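Local coordinates for protein arginine N-methyltransferase SFM1 (Saccharomyces cerevisiae, PDB 5C74) that transfers a single methyl group from S-adenosyl-L-methionine to an arginine of ribosomal protein S3, as a SPOUT-type protein-arginine N-methyltransferase, at residues E10-W15 with S35-S40; A96-Y101 with I129-G134. All blocks are in the same frame, centred on the assembly; numbering follows the deposited sequence.

Interaction 1 (E10-W15 with S35-S40); sequences EGFSEW and SSLPES
Glu10 and Pro38 meet through a carboxylate oxygen and a proline ring: OE2 of Glu10 rests 3.8 Å from CB of Pro38, with CG of the same ring just as near. The glutamate reaches it because CG lies anti to the backbone N (chi1 -176°) and the chain then bends at chi2. Deeper in, the CZ corner of Phe12 comes 4.2 Å from CD2 of Leu37, the methyl lying at the ring edge near its plane, while the two side chains run roughly at right angles.

A second shell fixes this ring. His7 stacks with Phe12, and Ile17 and Tyr20 of helix 14-27, together with Pro47, pack against it. Beyond the ring the chain enters that helix, where Ser13 is the N-cap and its OG accepts from the backbone N of Val16. NZ of Lys202 of the second subunit is hydrogen-bonded to the carbonyl O of Phe12, so the same turn also faces the dimer partner.

Between the two segments no hydrogen bond forms, so what they share is van der Waals contact: a carboxylate, probably charged, lies against an apolar ring at the exposed rim, while the buried Phe12 and Leu37 form the apolar part.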
loop_
_atom_site.group_PDB
_atom_site.type_symbol
_atom_site.label_atom_id
_atom_site.label_comp_id
_atom_site.label_asym_id
_atom_site.label_seq_id
_atom_site.Cartn_x
_atom_site.Cartn_y
_atom_site.Cartn_z
ATOM N N GLU A 10 -4.883 5.343 2.396
ATOM C CA GLU A 10 -5.286 4.100 3.007
ATOM C C GLU A 10 -4.285 3.015 2.612
ATOM O O GLU A 10 -3.918 2.915 1.444
ATOM C CB GLU A 10 -6.694 3.724 2.544
ATOM C CG GLU A 10 -7.237 2.490 3.193
ATOM C CD GLU A 10 -7.360 2.652 4.685
ATOM O OE1 GLU A 10 -7.092 1.668 5.405
ATOM O OE2 GLU A 10 -7.728 3.762 5.129
ATOM N N GLY A 11 -3.840 2.220 3.577
ATOM C CA GLY A 11 -3.035 1.053 3.272
ATOM C C GLY A 11 -1.537 1.285 3.211
ATOM O O GLY A 11 -1.069 2.411 3.056
ATOM N N PHE A 12 -0.795 0.194 3.341
ATOM C CA PHE A 12 0.654 0.193 3.220
ATOM C C PHE A 12 1.045 -0.793 2.141
ATOM O O PHE A 12 0.904 -1.992 2.333
ATOM C CB PHE A 12 1.322 -0.211 4.536
ATOM C CG PHE A 12 1.103 0.765 5.661
ATOM C CD1 PHE A 12 -0.118 0.821 6.322
ATOM C CD2 PHE A 12 2.131 1.600 6.074
ATOM C CE1 PHE A 12 -0.324 1.710 7.362
ATOM C CE2 PHE A 12 1.936 2.500 7.121
ATOM C CZ PHE A 12 0.711 2.559 7.757
ATOM N N SER A 13 1.536 -0.290 1.019
ATOM C CA SER A 13 2.019 -1.175 -0.035
ATOM C C SER A 13 3.277 -1.903 0.427
ATOM O O SER A 13 3.963 -1.452 1.345
ATOM C CB SER A 13 2.306 -0.386 -1.292
ATOM O OG SER A 13 3.437 0.434 -1.074
ATOM N N GLU A 14 3.584 -3.029 -0.204
ATOM C CA GLU A 14 4.727 -3.813 0.225
ATOM C C GLU A 14 6.016 -3.003 0.103
ATOM O O GLU A 14 6.857 -3.047 1.004
ATOM C CB GLU A 14 4.814 -5.117 -0.577
ATOM C CG GLU A 14 5.960 -6.031 -0.173
ATOM C CD GLU A 14 5.862 -6.545 1.265
ATOM O OE1 GLU A 14 4.765 -6.487 1.876
ATOM O OE2 GLU A 14 6.899 -7.015 1.781
ATOM N N TRP A 15 6.163 -2.226 -0.971
ATOM C CA TRP A 15 7.404 -1.467 -1.127
ATOM C C TRP A 15 7.500 -0.372 -0.066
ATOM O O TRP A 15 8.597 -0.102 0.440
ATOM C CB TRP A 15 7.543 -0.870 -2.543
ATOM C CG TRP A 15 6.530 0.173 -2.958
ATOM C CD1 TRP A 15 5.373 -0.032 -3.662
ATOM C CD2 TRP A 15 6.615 1.584 -2.733
ATOM N NE1 TRP A 15 4.731 1.167 -3.879
ATOM C CE2 TRP A 15 5.479 2.176 -3.323
ATOM C CE3 TRP A 15 7.544 2.410 -2.080
ATOM C CZ2 TRP A 15 5.243 3.552 -3.287
ATOM C CZ3 TRP A 15 7.313 3.783 -2.049
ATOM C CH2 TRP A 15 6.168 4.334 -2.644
ATOM N N SER A 35 2.299 10.727 10.308
ATOM C CA SER A 35 1.212 11.596 10.733
ATOM C C SER A 35 0.129 11.692 9.665
ATOM O O SER A 35 0.334 11.297 8.521
ATOM C CB SER A 35 1.743 12.999 11.058
ATOM O OG SER A 35 2.238 13.614 9.881
ATOM N N SER A 36 -1.010 12.247 10.062
ATOM C CA SER A 36 -2.176 12.426 9.198
ATOM C C SER A 36 -2.640 11.131 8.529
ATOM O O SER A 36 -3.161 11.174 7.414
ATOM C CB SER A 36 -1.904 13.499 8.130
ATOM O OG SER A 36 -1.706 14.769 8.753
ATOM N N LEU A 37 -2.504 10.002 9.225
ATOM C CA LEU A 37 -3.145 8.762 8.762
ATOM C C LEU A 37 -4.650 8.967 8.651
ATOM O O LEU A 37 -5.223 9.784 9.387
ATOM C CB LEU A 37 -2.844 7.593 9.707
ATOM C CG LEU A 37 -1.557 6.881 9.254
ATOM C CD1 LEU A 37 -0.313 7.677 9.673
ATOM C CD2 LEU A 37 -1.478 5.466 9.756
ATOM N N PRO A 38 -5.302 8.223 7.739
ATOM C CA PRO A 38 -6.759 8.300 7.603
ATOM C C PRO A 38 -7.460 8.115 8.943
ATOM O O PRO A 38 -7.010 7.354 9.814
ATOM C CB PRO A 38 -7.087 7.156 6.636
ATOM C CG PRO A 38 -5.827 7.013 5.808
ATOM C CD PRO A 38 -4.710 7.245 6.807
ATOM N N GLU A 39 -8.559 8.839 9.115
ATOM C CA GLU A 39 -9.218 8.891 10.408
ATOM C C GLU A 39 -9.674 7.512 10.902
ATOM O O GLU A 39 -9.811 7.294 12.101
ATOM C CB GLU A 39 -10.408 9.855 10.342
ATOM C CG GLU A 39 -10.763 10.484 11.680
ATOM C CD GLU A 39 -9.774 11.573 12.130
ATOM O OE1 GLU A 39 -8.758 11.829 11.451
ATOM O OE2 GLU A 39 -10.023 12.190 13.185
ATOM N N SER A 40 -9.883 6.579 9.978
ATOM C CA SER A 40 -10.399 5.251 10.322
ATOM C C SER A 40 -9.306 4.294 10.784
ATOM O O SER A 40 -9.580 3.145 11.119
ATOM C CB SER A 40 -11.126 4.636 9.118
ATOM O OG SER A 40 -12.220 5.444 8.725
#

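Interaction 2 (A96-Y101 with I129-G134); sequences ATKFDY and ISRRLG
Phe99 and Arg131 are brought together by first torsions that set CG beside the backbone N in both (chi1 -59° and -73°), after which the arginine chain bends at chi2 and swings its guanidinium across the end of the phenyl ring. CZ of Phe99 sits over the centre of one guanidinium face, 4.1 Å above its plane. The two planes are 77° apart, so the ring presents a corner to the flat cation rather than stacking on it. Farther back along the arginine, CG lies 4.1 Å from CE2 of Phe99.

Ile129 meets the same aromatic end, its CB 3.7 Å from Phe99 CE1 and its CG2 methyl 3.8 Å from Phe99 CZ. One face of the ring is covered from within its own segment by CB of Lys98.

The polar end of Arg131 is held independently of the ring: NH1 donates to the carbonyl O of Ser130 over 3.1 Å, and NE forms a salt bridge with Asp95, which lies outside both segments. Replacing Arg131 with a leucine would remove the guanidinium, and would probably leave Asp95 without this salt bridge, Ser130 O without that donor, and the end of the Phe99 ring less covered.

Phe99 and Arg131 both touch Cys81 on strand 80-83, which runs between strands 101-104 and 128-131. The contact therefore reaches across strand 80-83 to 128-131, the outermost strand on that side of a parallel sheet flanked by helices, the alpha/beta architecture of the SPOUT methyltransferases.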
loop_
_atom_site.group_PDB
_atom_site.type_symbol
_atom_site.label_atom_id
_atom_site.label_comp_id
_atom_site.label_asym_id
_atom_site.label_seq_id
_atom_site.Cartn_x
_atom_site.Cartn_y
_atom_site.Cartn_z
ATOM N N ALA A 96 22.056 22.045 10.622
ATOM C CA ALA A 96 21.922 21.146 11.771
ATOM C C ALA A 96 21.551 21.870 13.077
ATOM O O ALA A 96 20.865 21.298 13.923
ATOM C CB ALA A 96 23.223 20.350 11.968
ATOM N N THR A 97 22.009 23.111 13.257
ATOM C CA THR A 97 21.627 23.876 14.450
ATOM C C THR A 97 20.236 24.502 14.365
ATOM O O THR A 97 19.746 25.052 15.348
ATOM C CB THR A 97 22.619 25.021 14.719
ATOM O OG1 THR A 97 22.592 25.924 13.606
ATOM C CG2 THR A 97 24.038 24.466 14.883
ATOM N N LYS A 98 19.621 24.445 13.186
ATOM C CA LYS A 98 18.401 25.201 12.917
ATOM C C LYS A 98 17.136 24.377 13.075
ATOM O O LYS A 98 16.076 24.917 13.403
ATOM C CB LYS A 98 18.419 25.767 11.486
ATOM C CG LYS A 98 19.468 26.856 11.218
ATOM C CD LYS A 98 19.241 27.480 9.837
ATOM C CE LYS A 98 20.193 28.641 9.559
ATOM N NZ LYS A 98 21.557 28.182 9.189
ATOM N N PHE A 99 17.247 23.083 12.789
ATOM C CA PHE A 99 16.078 22.208 12.639
ATOM C C PHE A 99 16.108 21.020 13.589
ATOM O O PHE A 99 17.158 20.403 13.778
ATOM C CB PHE A 99 15.995 21.683 11.202
ATOM C CG PHE A 99 15.900 22.763 10.155
ATOM C CD1 PHE A 99 14.958 23.775 10.257
ATOM C CD2 PHE A 99 16.761 22.761 9.066
ATOM C CE1 PHE A 99 14.868 24.770 9.289
ATOM C CE2 PHE A 99 16.680 23.745 8.095
ATOM C CZ PHE A 99 15.737 24.754 8.206
ATOM N N ASP A 100 14.949 20.682 14.156
ATOM C CA ASP A 100 14.809 19.508 15.016
ATOM C C ASP A 100 14.037 18.393 14.310
ATOM O O ASP A 100 14.231 17.214 14.611
ATOM C CB ASP A 100 14.095 19.881 16.309
ATOM C CG ASP A 100 14.774 21.025 17.026
ATOM O OD1 ASP A 100 16.008 20.976 17.143
ATOM O OD2 ASP A 100 14.085 21.975 17.440
ATOM N N TYR A 101 13.175 18.790 13.368
ATOM C CA TYR A 101 12.323 17.868 12.610
ATOM C C TYR A 101 12.435 18.128 11.122
ATOM O O TYR A 101 12.631 19.264 10.704
ATOM C CB TYR A 101 10.855 18.008 13.023
ATOM C CG TYR A 101 10.599 17.502 14.421
ATOM C CD1 TYR A 101 10.293 16.166 14.641
ATOM C CD2 TYR A 101 10.661 18.357 15.515
ATOM C CE1 TYR A 101 10.040 15.686 15.930
ATOM C CE2 TYR A 101 10.423 17.889 16.811
ATOM C CZ TYR A 101 10.115 16.553 17.003
ATOM O OH TYR A 101 9.877 16.085 18.269
ATOM N N ILE A 129 10.106 25.749 7.498
ATOM C CA ILE A 129 11.111 26.337 6.612
ATOM C C ILE A 129 11.431 25.330 5.512
ATOM O O ILE A 129 11.791 24.189 5.795
ATOM C CB ILE A 129 12.408 26.704 7.381
ATOM C CG1 ILE A 129 12.110 27.678 8.527
ATOM C CG2 ILE A 129 13.459 27.284 6.425
ATOM C CD1 ILE A 129 11.724 29.061 8.070
ATOM N N SER A 130 11.285 25.740 4.255
ATOM C CA SER A 130 11.521 24.852 3.125
ATOM C C SER A 130 13.010 24.609 2.851
ATOM O O SER A 130 13.821 25.537 2.920
ATOM C CB SER A 130 10.873 25.429 1.858
ATOM O OG SER A 130 9.456 25.379 1.919
ATOM N N ARG A 131 13.353 23.365 2.529
ATOM C CA ARG A 131 14.668 23.028 1.982
ATOM C C ARG A 131 14.534 22.016 0.868
ATOM O O ARG A 131 13.658 21.156 0.906
ATOM C CB ARG A 131 15.595 22.458 3.049
ATOM C CG ARG A 131 16.109 23.491 4.043
ATOM C CD ARG A 131 17.069 24.466 3.393
ATOM N NE ARG A 131 17.751 25.273 4.406
ATOM C CZ ARG A 131 17.334 26.469 4.797
ATOM N NH1 ARG A 131 16.227 26.987 4.271
ATOM N NH2 ARG A 131 18.011 27.138 5.730
ATOM N N ARG A 132 15.428 22.112 -0.110
ATOM C CA ARG A 132 15.546 21.110 -1.161
ATOM C C ARG A 132 16.591 20.062 -0.782
ATOM O O ARG A 132 17.477 20.336 0.020
ATOM C CB ARG A 132 15.941 21.795 -2.489
ATOM C CG ARG A 132 15.697 20.967 -3.728
ATOM C CD ARG A 132 16.172 21.708 -4.983
ATOM N NE ARG A 132 17.627 21.877 -5.000
ATOM C CZ ARG A 132 18.331 22.190 -6.086
ATOM N NH1 ARG A 132 17.719 22.361 -7.252
ATOM N NH2 ARG A 132 19.651 22.323 -6.010
ATOM N N LEU A 133 16.491 18.863 -1.354
ATOM C CA LEU A 133 17.582 17.892 -1.276
ATOM C C LEU A 133 18.061 17.557 -2.692
ATOM O O LEU A 133 17.857 16.441 -3.176
ATOM C CB LEU A 133 17.150 16.605 -0.563
ATOM C CG LEU A 133 16.928 16.600 0.945
ATOM C CD1 LEU A 133 16.401 15.209 1.373
ATOM C CD2 LEU A 133 18.210 16.950 1.706
ATOM N N GLY A 134 18.683 18.525 -3.354
ATOM C CA GLY A 134 19.146 18.329 -4.720
ATOM C C GLY A 134 18.014 18.384 -5.725
ATOM O O GLY A 134 16.849 18.512 -5.355
#

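Interactions 1 and 2 lie on opposite sides of the chain's centre, with their own centres about 25 Å apart and their nearest atoms about 10 Å apart. They follow one another in sequence, the first closing before the second opens, yet both border the same six-stranded parallel sheet. Interaction 1 joins the turn into helix 14-27 to the loop leaving strand 32-35, whereas interaction 2 joins the loop entering strand 101-104 to edge strand 128-131. Strand 2-6, between 32-35 and 101-104, connects the two regions. Together they illustrate how separate loop contacts can pack around a shared sheet: one adjoins the second subunit, while no other chain of the assembly touches the segments of interaction 2.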